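Local structure of dihydrofolate reductase, putative (Aspergillus flavus, 6DRS) at residues 60-64 against 65-69; 162-165 against 166-170; 206-209 against 210-214. The protein probably catalyses the NADPH-dependent reduction of dihydrofolate to tetrahydrofolate, and is held here with bound NADP and a small-molecule antifolate inhibitor. All coordinates share one frame; numbering follows the deposited sequence.

Contact 1 (60-64 against 65-69); sequences MIMGR and KTYDS. With NAP (NADP nicotinamide-adenine-dinucleotide phosphate), chain H; SO4 (sulfate ion), chain C.
R64 and D68 form a salt bridge across the first turn of helix 64-69, a local contact where strand 57-63 passes at roughly a right angle into the helix that cradles the NADP phosphates. NH1 of R64 lies 2.9 Å from OD2 of D68, and the bond is nearly straight. It reaches the carboxylate oxygen on its anti side while staying in the guanidinium plane; the two flat groups are turned 53° against each other. R64 sends CG anti to its own backbone N (chi1 -174°), and bends at chi2 and chi3 then fold the guanidinium back to D68 and the cofactor. Its NE donates to O2X of NADP at 2.6 Å and its NH2 to O1X at 2.6 Å, so two N-H groups clasp the 2'-phosphate. A sulfate, probably from the crystallisation liquor, shares the NH1 edge, while CG of K65 covers one face. D68 has a second partner in R95, which bonds its OD1; the carboxylate thus probably helps to fix the rotation of the arginine.

Elsewhere on this turn, SD of M62 sits 3.9 Å from CB of Y67 and in the plane of the ring, at its edge, a Met-aromatic contact. The phenol leads away to E99. G63, at the N-cap position, accepts Y67 N on its O at 3.0 Å. Its CA lies 3.6 Å from O5B of NADP, so the backbone runs close against the cofactor. T66 gives its hydroxyl proton to O1A of the diphosphate at 2.5 Å and also touches the inhibitor. Phosphates held at a helix N terminus, with an arginine on the 2'-phosphate, are characteristic of the NADP site of dihydrofolate reductases.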
ATOM      1  N   MET A  60      -5.545   4.491  -3.512  1.00 13.62           N
ATOM      2  CA  MET A  60      -4.271   4.403  -2.751  1.00 13.39           C
ATOM      3  C   MET A  60      -3.674   5.810  -2.605  1.00 13.81           C
ATOM      4  O   MET A  60      -3.439   6.494  -3.591  1.00 12.95           O
ATOM      5  CB  MET A  60      -3.280   3.491  -3.472  1.00 12.07           C
ATOM      6  CG  MET A  60      -3.782   2.080  -3.527  1.00 11.86           C
ATOM      7  SD  MET A  60      -2.616   1.098  -4.429  1.00 13.49           S
ATOM      8  CE  MET A  60      -2.573   1.962  -6.006  1.00 12.96           C
ATOM      9  N   ILE A  61      -3.486   6.276  -1.382  1.00 14.94           N
ATOM     10  CA  ILE A  61      -2.824   7.565  -1.229  1.00 16.08           C
ATOM     11  C   ILE A  61      -1.328   7.335  -0.969  1.00 17.05           C
ATOM     12  O   ILE A  61      -0.972   6.534  -0.090  1.00 18.42           O
ATOM     13  CB  ILE A  61      -3.529   8.397  -0.154  1.00 16.95           C
ATOM     14  CG1 ILE A  61      -4.986   8.588  -0.578  1.00 17.01           C
ATOM     15  CG2 ILE A  61      -2.827   9.740   0.032  1.00 17.56           C
ATOM     16  CD1 ILE A  61      -5.845   9.224   0.486  1.00 19.03           C
ATOM     17  N   MET A  62      -0.475   8.000  -1.762  1.00 15.25           N
ATOM     18  CA  MET A  62       0.974   7.769  -1.705  1.00 15.73           C
ATOM     19  C   MET A  62       1.751   9.096  -1.776  1.00 17.14           C
ATOM     20  O   MET A  62       1.302  10.084  -2.360  1.00 17.95           O
ATOM     21  CB  MET A  62       1.422   6.841  -2.839  1.00 14.73           C
ATOM     22  CG  MET A  62       1.344   7.479  -4.209  1.00 14.28           C
ATOM     23  SD  MET A  62       1.308   6.204  -5.482  1.00 15.05           S
ATOM     24  CE  MET A  62      -0.456   5.850  -5.477  1.00 15.59           C
ATOM     25  N   GLY A  63       2.945   9.125  -1.171  1.00 18.69           N
ATOM     26  CA  GLY A  63       3.857  10.257  -1.372  1.00 16.89           C
ATOM     27  C   GLY A  63       4.462  10.217  -2.772  1.00 16.73           C
ATOM     28  O   GLY A  63       4.500   9.159  -3.419  1.00 16.34           O
ATOM     29  N   ARG A  64       4.945  11.367  -3.250  1.00 17.39           N
ATOM     30  CA  ARG A  64       5.453  11.446  -4.616  1.00 17.76           C
ATOM     31  C   ARG A  64       6.631  10.477  -4.824  1.00 16.77           C
ATOM     32  O   ARG A  64       6.787   9.914  -5.919  1.00 16.82           O
ATOM     33  CB  ARG A  64       5.692  12.907  -5.024  1.00 18.77           C
ATOM     34  CG  ARG A  64       6.079  13.084  -6.490  1.00 19.56           C
ATOM     35  CD  ARG A  64       7.555  12.821  -6.761  1.00 20.35           C
ATOM     36  NE  ARG A  64       8.308  13.648  -5.828  1.00 20.69           N
ATOM     37  CZ  ARG A  64       9.610  13.565  -5.613  1.00 19.97           C
ATOM     38  NH1 ARG A  64      10.339  12.659  -6.243  1.00 18.59           N
ATOM     39  NH2 ARG A  64      10.166  14.393  -4.749  1.00 20.43           N
ATOM     40  N   LYS A  65       7.449  10.248  -3.790  1.00 17.23           N
ATOM     41  CA  LYS A  65       8.620   9.384  -3.964  1.00 16.28           C
ATOM     42  C   LYS A  65       8.178   7.925  -4.137  1.00 16.72           C
ATOM     43  O   LYS A  65       8.763   7.176  -4.946  1.00 16.04           O
ATOM     44  CB  LYS A  65       9.604   9.558  -2.805  1.00 17.31           C
ATOM     45  CG  LYS A  65      10.532  10.756  -2.950  1.00 17.78           C
ATOM     46  CD  LYS A  65      11.151  11.158  -1.633  1.00 19.06           C
ATOM     47  CE  LYS A  65      12.321  12.107  -1.750  1.00 18.84           C
ATOM     48  NZ  LYS A  65      12.411  12.940  -0.525  1.00 20.25           N
ATOM     49  N   THR A  66       7.134   7.530  -3.417  1.00 15.51           N
ATOM     50  CA  THR A  66       6.589   6.182  -3.570  1.00 15.51           C
ATOM     51  C   THR A  66       5.970   6.042  -4.960  1.00 15.03           C
ATOM     52  O   THR A  66       6.183   5.036  -5.643  1.00 13.22           O
ATOM     53  CB  THR A  66       5.583   5.849  -2.461  1.00 15.56           C
ATOM     54  OG1 THR A  66       6.277   5.888  -1.212  1.00 16.42           O
ATOM     55  CG2 THR A  66       4.959   4.485  -2.655  1.00 15.43           C
ATOM     56  N   TYR A  67       5.245   7.071  -5.406  1.00 15.52           N
ATOM     57  CA  TYR A  67       4.801   7.035  -6.813  1.00 16.39           C
ATOM     58  C   TYR A  67       5.992   6.752  -7.737  1.00 16.99           C
ATOM     59  O   TYR A  67       5.932   5.863  -8.575  1.00 16.25           O
ATOM     60  CB  TYR A  67       4.056   8.306  -7.215  1.00 16.50           C
ATOM     61  CG  TYR A  67       3.571   8.270  -8.642  1.00 18.07           C
ATOM     62  CD1 TYR A  67       2.416   7.577  -8.995  1.00 18.43           C
ATOM     63  CD2 TYR A  67       4.255   8.939  -9.650  1.00 18.67           C
ATOM     64  CE1 TYR A  67       1.954   7.555 -10.304  1.00 17.98           C
ATOM     65  CE2 TYR A  67       3.822   8.902 -10.970  1.00 18.73           C
ATOM     66  CZ  TYR A  67       2.654   8.226 -11.294  1.00 18.78           C
ATOM     67  OH  TYR A  67       2.204   8.213 -12.584  1.00 17.38           O
ATOM     68  N   ASP A  68       7.084   7.500  -7.551  1.00 19.78           N
ATOM     69  CA  ASP A  68       8.268   7.393  -8.434  1.00 20.65           C
ATOM     70  C   ASP A  68       8.924   6.016  -8.298  1.00 20.88           C
ATOM     71  O   ASP A  68       9.493   5.523  -9.258  1.00 22.44           O
ATOM     72  CB  ASP A  68       9.252   8.536  -8.183  1.00 22.26           C
ATOM     73  CG  ASP A  68       8.784   9.861  -8.754  1.00 24.50           C
ATOM     74  OD1 ASP A  68       7.825   9.841  -9.550  1.00 25.46           O
ATOM     75  OD2 ASP A  68       9.377  10.910  -8.394  1.00 26.49           O
ATOM     76  N   SER A  69       8.811   5.392  -7.129  1.00 21.29           N
ATOM     77  CA  SER A  69       9.425   4.090  -6.868  1.00 20.66           C
ATOM     78  C   SER A  69       8.820   2.990  -7.737  1.00 20.99           C
ATOM     79  O   SER A  69       9.493   1.975  -7.964  1.00 20.84           O
ATOM     80  CB  SER A  69       9.344   3.706  -5.426  1.00 21.56           C
ATOM     81  OG  SER A  69       8.035   3.309  -5.070  1.00 21.78           O
TER
HETATM   82  PA  NAP H 307       7.222   9.345   0.546  1.00 16.47           P
HETATM   83  O1A NAP H 307       6.784   8.238  -0.371  1.00 15.94           O
HETATM   84  O2A NAP H 307       6.676   9.695   1.882  1.00 15.21           O
HETATM   85  O5B NAP H 307       7.257  10.710  -0.334  1.00 19.00           O
HETATM   86  C5B NAP H 307       7.882  11.934   0.101  1.00 19.26           C
HETATM   87  C4B NAP H 307       7.359  13.000  -0.839  1.00 20.89           C
HETATM   88  O4B NAP H 307       5.950  13.141  -0.647  1.00 21.63           O
HETATM   89  C3B NAP H 307       7.916  14.392  -0.580  1.00 22.19           C
HETATM   90  O3B NAP H 307       9.167  14.572  -1.263  1.00 19.81           O
HETATM   91  C2B NAP H 307       6.817  15.273  -1.144  1.00 21.97           C
HETATM   92  O2B NAP H 307       6.825  15.205  -2.568  1.00 20.75           O
HETATM   93  C1B NAP H 307       5.554  14.515  -0.780  1.00 23.77           C
HETATM   94  N9A NAP H 307       5.041  14.949   0.506  1.00 25.51           N
HETATM   95  C8A NAP H 307       5.404  14.334   1.643  1.00 27.71           C
HETATM   96  N7A NAP H 307       4.790  14.919   2.693  1.00 30.01           N
HETATM   97  C5A NAP H 307       4.012  15.920   2.225  1.00 29.89           C
HETATM   98  C6A NAP H 307       3.106  16.922   2.830  1.00 30.79           C
HETATM   99  N6A NAP H 307       2.942  16.892   4.160  1.00 33.72           N
HETATM  100  N1A NAP H 307       2.461  17.817   2.051  1.00 29.98           N
HETATM  101  C2A NAP H 307       2.657  17.781   0.720  1.00 29.09           C
HETATM  102  N3A NAP H 307       3.477  16.888   0.102  1.00 28.77           N
HETATM  103  C4A NAP H 307       4.184  15.945   0.776  1.00 27.35           C
HETATM  104  O3  NAP H 307       8.855   9.185   0.612  1.00 18.04           O
HETATM  105  PN  NAP H 307       9.773   8.420   1.720  1.00 16.18           P
HETATM  106  O1N NAP H 307       9.262   8.611   3.087  1.00 15.30           O
HETATM  107  O2N NAP H 307      11.161   8.879   1.331  1.00 17.71           O
HETATM  108  O5D NAP H 307       9.611   6.890   1.288  1.00 14.77           O
HETATM  109  C5D NAP H 307       9.980   6.458   0.002  1.00 13.49           C
HETATM  110  C4D NAP H 307      10.718   5.168   0.289  1.00 13.54           C
HETATM  111  O4D NAP H 307       9.860   4.331   1.066  1.00 13.23           O
HETATM  112  C3D NAP H 307      11.136   4.374  -0.926  1.00 13.46           C
HETATM  113  O3D NAP H 307      12.402   3.743  -0.598  1.00 14.03           O
HETATM  114  C2D NAP H 307      10.039   3.350  -1.037  1.00 12.45           C
HETATM  115  O2D NAP H 307      10.504   2.201  -1.700  1.00 11.87           O
HETATM  116  C1D NAP H 307       9.701   3.070   0.410  1.00 13.28           C
HETATM  117  N1N NAP H 307       8.334   2.534   0.581  1.00 14.26           N
HETATM  118  C2N NAP H 307       8.202   1.302   1.123  1.00 14.42           C
HETATM  119  C3N NAP H 307       6.936   0.705   1.299  1.00 15.18           C
HETATM  120  C7N NAP H 307       6.824  -0.682   1.929  1.00 15.37           C
HETATM  121  O7N NAP H 307       5.720  -1.172   2.191  1.00 14.98           O
HETATM  122  N7N NAP H 307       7.963  -1.352   2.186  1.00 14.23           N
HETATM  123  C4N NAP H 307       5.800   1.410   0.856  1.00 14.87           C
HETATM  124  C5N NAP H 307       5.978   2.676   0.294  1.00 14.83           C
HETATM  125  C6N NAP H 307       7.255   3.222   0.148  1.00 14.43           C
HETATM  126  P2B NAP H 307       7.559  16.330  -3.455  1.00 20.56           P
HETATM  127  O1X NAP H 307       9.048  16.172  -3.180  1.00 20.33           O
HETATM  128  O2X NAP H 307       7.290  15.854  -4.868  1.00 19.19           O
HETATM  129  O3X NAP H 307       6.921  17.548  -2.860  1.00 19.54           O
HETATM  130  S   SO4 C 302      13.715  13.487  -5.145  1.00 82.52           S
HETATM  131  O1  SO4 C 302      14.867  12.659  -4.725  1.00 84.78           O
HETATM  132  O2  SO4 C 302      12.555  12.566  -5.148  1.00 78.78           O
HETATM  133  O3  SO4 C 302      13.528  14.626  -4.197  1.00 73.42           O
HETATM  134  O4  SO4 C 302      13.955  14.022  -6.515  1.00 76.24           O

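Contact 2 (162-165 against 166-170); sequences YATA and LGLGG
Backbone hydrogen bonds between Y162-A165 and L166-G170 close the last turn of helix 159-167 and show it tightening as it ends. L166 N still makes a regular helical bond to Y162 O, at 2.9 Å. At G167 the pattern changes: its N bonds T164 O at 2.9 Å, three residues back, and keeps a weak bond to A163 O. The i to i-3 spacing continues with L168 N, which reaches A165 O at 3.1 Å. In both i to i-3 bonds the donor stands well above the carbonyl plane, 66° out of it for T164 O, as the chain winds more tightly before it leaves the helix.

Side-chain carbons pack along the same turn. L168 presses CD1 on the carbonyl oxygen of T164, 3.1 Å away, and brings it within 4.2 Å of T164 CG2, the two side chains crossing at a slant. CG2 stands anti to the backbone N of T164 (chi1 -51° for OG1), which sends the methyl along the helix to the leucine while OG1 turns back to E160 O. L166 CG lies 3.3 Å from another carbonyl oxygen, Y162 O.

Y162 carries its ring away from this turn to the ligands, touching both NADP and the inhibitor, and its OH bonds I10 O. Y162, A165 and L166 pack on L9 of strand 7-17, whereas T164, A165 and L168 meet L135 of helix 135-146, so the helix end is wedged between sheet and helix.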
ATOM      1  N   TYR A 162       3.010   8.107   5.720  1.00 18.88           N
ATOM      2  CA  TYR A 162       2.545   7.287   6.865  1.00 16.69           C
ATOM      3  C   TYR A 162       2.555   8.135   8.145  1.00 17.65           C
ATOM      4  O   TYR A 162       1.615   8.069   8.958  1.00 16.46           O
ATOM      5  CB  TYR A 162       3.464   6.097   7.137  1.00 14.80           C
ATOM      6  CG  TYR A 162       3.409   4.948   6.163  1.00 14.14           C
ATOM      7  CD1 TYR A 162       2.207   4.423   5.709  1.00 13.02           C
ATOM      8  CD2 TYR A 162       4.578   4.377   5.703  1.00 13.18           C
ATOM      9  CE1 TYR A 162       2.170   3.358   4.827  1.00 12.62           C
ATOM     10  CE2 TYR A 162       4.564   3.318   4.808  1.00 13.77           C
ATOM     11  CZ  TYR A 162       3.357   2.792   4.387  1.00 12.93           C
ATOM     12  OH  TYR A 162       3.378   1.764   3.497  1.00 12.39           O
ATOM     13  N   ALA A 163       3.635   8.899   8.315  1.00 17.90           N
ATOM     14  CA  ALA A 163       3.778   9.763   9.469  1.00 19.75           C
ATOM     15  C   ALA A 163       2.590  10.723   9.513  1.00 18.91           C
ATOM     16  O   ALA A 163       1.987  10.895  10.575  1.00 20.57           O
ATOM     17  CB  ALA A 163       5.104  10.483   9.431  1.00 19.69           C
ATOM     18  N   THR A 164       2.237  11.302   8.367  1.00 19.82           N
ATOM     19  CA  THR A 164       1.081  12.213   8.296  1.00 20.95           C
ATOM     20  C   THR A 164      -0.224  11.470   8.623  1.00 20.71           C
ATOM     21  O   THR A 164      -1.036  11.969   9.423  1.00 21.47           O
ATOM     22  CB  THR A 164       0.949  12.902   6.934  1.00 21.13           C
ATOM     23  OG1 THR A 164       2.215  13.484   6.632  1.00 22.41           O
ATOM     24  CG2 THR A 164      -0.086  14.004   6.961  1.00 20.01           C
ATOM     25  N   ALA A 165      -0.430  10.291   8.036  1.00 19.94           N
ATOM     26  CA  ALA A 165      -1.640   9.496   8.380  1.00 20.29           C
ATOM     27  C   ALA A 165      -1.746   9.334   9.904  1.00 19.45           C
ATOM     28  O   ALA A 165      -2.792   9.613  10.488  1.00 18.96           O
ATOM     29  CB  ALA A 165      -1.658   8.170   7.659  1.00 18.96           C
ATOM     30  N   LEU A 166      -0.651   8.936  10.548  1.00 19.85           N
ATOM     31  CA  LEU A 166      -0.684   8.592  11.955  1.00 21.56           C
ATOM     32  C   LEU A 166      -0.934   9.850  12.784  1.00 24.60           C
ATOM     33  O   LEU A 166      -1.337   9.742  13.918  1.00 26.71           O
ATOM     34  CB  LEU A 166       0.624   7.904  12.351  1.00 20.44           C
ATOM     35  CG  LEU A 166       0.835   6.522  11.728  1.00 19.36           C
ATOM     36  CD1 LEU A 166       2.272   6.061  11.900  1.00 19.69           C
ATOM     37  CD2 LEU A 166      -0.116   5.499  12.330  1.00 19.14           C
ATOM     38  N   GLY A 167      -0.727  11.022  12.197  1.00 27.89           N
ATOM     39  CA  GLY A 167      -0.876  12.270  12.919  1.00 29.93           C
ATOM     40  C   GLY A 167      -2.227  12.930  12.683  1.00 33.29           C
ATOM     41  O   GLY A 167      -2.507  13.969  13.274  1.00 33.33           O
ATOM     42  N   LEU A 168      -3.074  12.358  11.834  1.00 34.10           N
ATOM     43  CA  LEU A 168      -4.399  12.955  11.565  1.00 36.75           C
ATOM     44  C   LEU A 168      -5.246  13.004  12.842  1.00 38.28           C
ATOM     45  O   LEU A 168      -5.217  12.069  13.640  1.00 36.61           O
ATOM     46  CB  LEU A 168      -5.112  12.119  10.500  1.00 36.09           C
ATOM     47  CG  LEU A 168      -5.118  12.737   9.109  1.00 36.13           C
ATOM     48  CD1 LEU A 168      -3.767  13.353   8.791  1.00 37.76           C
ATOM     49  CD2 LEU A 168      -5.494  11.697   8.073  1.00 37.38           C
ATOM     50  N   GLY A 169      -6.016  14.086  13.009  1.00 42.21           N
ATOM     51  CA  GLY A 169      -6.908  14.244  14.167  1.00 47.36           C
ATOM     52  C   GLY A 169      -8.039  13.222  14.174  1.00 53.77           C
ATOM     53  O   GLY A 169      -8.745  13.071  13.174  1.00 57.82           O
ATOM     54  N   GLY A 170      -8.211  12.527  15.307  1.00 56.42           N
ATOM     55  CA  GLY A 170      -9.272  11.517  15.502  1.00 52.97           C
ATOM     56  C   GLY A 170     -10.590  11.934  14.867  1.00 51.98           C
ATOM     57  O   GLY A 170     -11.461  11.100  14.626  1.00 52.88           O
TER

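Contact 3 (206-209 against 210-214); sequences LMEK and GWRKV
OE2 of E208 is gripped by two donors, the backbone N of K213 at 2.9 Å and a water at 2.5 Å. The amide bond is almost straight, with an N-H...O angle of 170°, but it comes from above the carboxylate plane, 54° out of it. The same water donates to K213 O, 2.7 Å away, so the carboxylate addresses both backbone polar groups of one residue, one directly and one through the water. An extended chain beyond CG (chi2 173°) lets E208 span this distance, and on the way its CG passes W211 O at 3.4 Å. OE2 also lies 3.6 Å from R212 CA, and beside K213 CB at 3.7 Å.

The turn that brings the glutamate here begins at E208 itself, whose positive phi ends helix 203-206 in a Schellman motif. G210 also takes a positive phi, a backbone conformation readily open to glycine. Beyond it, CD1 of the W211 indole has K209 O at its edge, 3.5 Å away.

Strand 211-213 then pairs antiparallel with strand 237-246, R212 bonding E245 through the backbone. The R212 side chain makes salt bridges to E218 of helix 216-223 and to E245. W211, its NE1 bonded to E204 in helix 203-206, packs on V174 and I176 of strand 174-183, while K213 lies against V242 and Y244.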
ATOM      1  N   LEU A 206       5.134  -3.243  18.415  1.00 31.57           N
ATOM      2  CA  LEU A 206       5.666  -4.524  18.877  1.00 35.36           C
ATOM      3  C   LEU A 206       5.347  -4.709  20.376  1.00 35.34           C
ATOM      4  O   LEU A 206       5.213  -5.844  20.826  1.00 37.42           O
ATOM      5  CB  LEU A 206       7.165  -4.640  18.550  1.00 35.38           C
ATOM      6  CG  LEU A 206       7.575  -4.386  17.094  1.00 36.33           C
ATOM      7  CD1 LEU A 206       9.054  -4.022  16.977  1.00 35.98           C
ATOM      8  CD2 LEU A 206       7.231  -5.557  16.170  1.00 34.96           C
ATOM      9  N   MET A 207       5.162  -3.622  21.128  1.00 34.25           N
ATOM     10  CA  MET A 207       4.870  -3.713  22.562  1.00 35.25           C
ATOM     11  C   MET A 207       3.387  -3.414  22.818  1.00 35.99           C
ATOM     12  O   MET A 207       2.948  -3.331  23.971  1.00 36.57           O
ATOM     13  CB  MET A 207       5.706  -2.714  23.377  1.00 39.15           C
ATOM     14  CG  MET A 207       7.208  -2.887  23.253  1.00 44.43           C
ATOM     15  SD  MET A 207       7.788  -4.510  23.806  1.00 60.49           S
ATOM     16  CE  MET A 207       7.986  -5.415  22.271  1.00 53.29           C
ATOM     17  N   GLU A 208       2.627  -3.197  21.755  1.00 33.91           N
ATOM     18  CA  GLU A 208       1.192  -2.904  21.867  1.00 32.21           C
ATOM     19  C   GLU A 208       0.908  -1.740  22.830  1.00 33.92           C
ATOM     20  O   GLU A 208       0.111  -1.884  23.742  1.00 33.48           O
ATOM     21  CB  GLU A 208       0.420  -4.169  22.243  1.00 30.17           C
ATOM     22  CG  GLU A 208       0.088  -4.985  21.020  1.00 28.39           C
ATOM     23  CD  GLU A 208      -0.523  -6.344  21.282  1.00 29.80           C
ATOM     24  OE1 GLU A 208       0.252  -7.268  21.563  1.00 27.95           O
ATOM     25  OE2 GLU A 208      -1.774  -6.480  21.158  1.00 28.91           O
ATOM     26  N   LYS A 209       1.517  -0.585  22.611  1.00 33.20           N
ATOM     27  CA  LYS A 209       1.265   0.560  23.456  1.00 32.76           C
ATOM     28  C   LYS A 209       0.436   1.564  22.662  1.00 31.05           C
ATOM     29  O   LYS A 209       0.961   2.310  21.829  1.00 29.92           O
ATOM     30  CB  LYS A 209       2.582   1.166  23.946  1.00 41.16           C
ATOM     31  CG  LYS A 209       3.198   0.500  25.174  1.00 52.61           C
ATOM     32  CD  LYS A 209       3.142   1.353  26.448  1.00 58.98           C
ATOM     33  CE  LYS A 209       4.503   1.844  26.914  1.00 64.17           C
ATOM     34  NZ  LYS A 209       4.412   3.182  27.568  1.00 68.21           N
ATOM     35  N   GLY A 210      -0.863   1.570  22.922  1.00 28.84           N
ATOM     36  CA  GLY A 210      -1.784   2.399  22.142  1.00 26.75           C
ATOM     37  C   GLY A 210      -2.228   1.682  20.879  1.00 26.73           C
ATOM     38  O   GLY A 210      -2.980   2.226  20.075  1.00 26.83           O
ATOM     39  N   TRP A 211      -1.743   0.460  20.698  1.00 25.11           N
ATOM     40  CA  TRP A 211      -2.058  -0.309  19.514  1.00 25.91           C
ATOM     41  C   TRP A 211      -2.394  -1.722  19.959  1.00 25.18           C
ATOM     42  O   TRP A 211      -1.814  -2.202  20.901  1.00 24.76           O
ATOM     43  CB  TRP A 211      -0.874  -0.343  18.539  1.00 25.06           C
ATOM     44  CG  TRP A 211      -0.590   1.000  17.946  1.00 25.50           C
ATOM     45  CD1 TRP A 211       0.205   1.977  18.473  1.00 23.90           C
ATOM     46  CD2 TRP A 211      -1.133   1.529  16.722  1.00 24.58           C
ATOM     47  NE1 TRP A 211       0.197   3.074  17.658  1.00 23.88           N
ATOM     48  CE2 TRP A 211      -0.606   2.830  16.575  1.00 24.05           C
ATOM     49  CE3 TRP A 211      -1.988   1.022  15.735  1.00 24.41           C
ATOM     50  CZ2 TRP A 211      -0.918   3.635  15.484  1.00 23.44           C
ATOM     51  CZ3 TRP A 211      -2.297   1.814  14.654  1.00 24.50           C
ATOM     52  CH2 TRP A 211      -1.765   3.101  14.537  1.00 25.74           C
ATOM     53  N   ARG A 212      -3.321  -2.368  19.273  1.00 27.55           N
ATOM     54  CA  ARG A 212      -3.588  -3.739  19.574  1.00 25.20           C
ATOM     55  C   ARG A 212      -3.241  -4.553  18.339  1.00 23.88           C
ATOM     56  O   ARG A 212      -3.582  -4.158  17.252  1.00 24.92           O
ATOM     57  CB  ARG A 212      -5.067  -3.884  19.930  1.00 27.14           C
ATOM     58  CG  ARG A 212      -5.484  -5.299  20.288  1.00 28.98           C
ATOM     59  CD  ARG A 212      -6.939  -5.306  20.742  1.00 31.52           C
ATOM     60  NE  ARG A 212      -7.826  -5.577  19.620  1.00 32.40           N
ATOM     61  CZ  ARG A 212      -8.016  -6.788  19.086  1.00 32.00           C
ATOM     62  NH1 ARG A 212      -7.579  -7.872  19.710  1.00 27.21           N
ATOM     63  NH2 ARG A 212      -8.620  -6.897  17.915  1.00 30.44           N
ATOM     64  N   LYS A 213      -2.595  -5.685  18.518  1.00 22.85           N
ATOM     65  CA  LYS A 213      -2.456  -6.578  17.433  1.00 22.32           C
ATOM     66  C   LYS A 213      -3.733  -7.420  17.336  1.00 24.54           C
ATOM     67  O   LYS A 213      -4.179  -7.970  18.363  1.00 26.35           O
ATOM     68  CB  LYS A 213      -1.222  -7.447  17.648  1.00 24.09           C
ATOM     69  CG  LYS A 213      -0.957  -8.419  16.513  1.00 25.77           C
ATOM     70  CD  LYS A 213       0.245  -9.287  16.714  1.00 26.92           C
ATOM     71  CE  LYS A 213       0.382 -10.235  15.550  1.00 31.09           C
ATOM     72  NZ  LYS A 213       0.650 -11.613  16.020  1.00 33.81           N
ATOM     73  N   VAL A 214      -4.308  -7.556  16.129  1.00 20.78           N
ATOM     74  CA  VAL A 214      -5.638  -8.130  16.008  1.00 17.88           C
ATOM     75  C   VAL A 214      -5.541  -9.598  15.576  1.00 18.44           C
ATOM     76  O   VAL A 214      -4.505 -10.041  15.103  1.00 18.15           O
ATOM     77  CB  VAL A 214      -6.559  -7.289  15.098  1.00 16.89           C
ATOM     78  CG1 VAL A 214      -6.578  -5.823  15.481  1.00 15.92           C
ATOM     79  CG2 VAL A 214      -6.267  -7.466  13.621  1.00 16.06           C
TER
HETATM   80  O   HOH W   1      -3.033  -8.610  20.743  1.00 30.28           O

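In the fold
From the N terminus the three contacts follow in series, none enclosing or crossing another, and each closes a turn between adjoining residues. Contact 1 comes first, where strand 57-63 passes into helix 64-69 within a beta-alpha-beta unit completed by strand 81-85. Contact 2, at the end of helix 159-167, has its centre about 17 Å from that of contact 1, and the NADP lies against both. Contact 3 carries helix 203-206 into strand 211-213, on the same sheet as contact 1 but with centres about 27 Å apart. Contacts 2 and 3 meet directly: CD2 of L166 packs on CH2 of W211 at 3.7 Å, joining the helix end to strand 211-213.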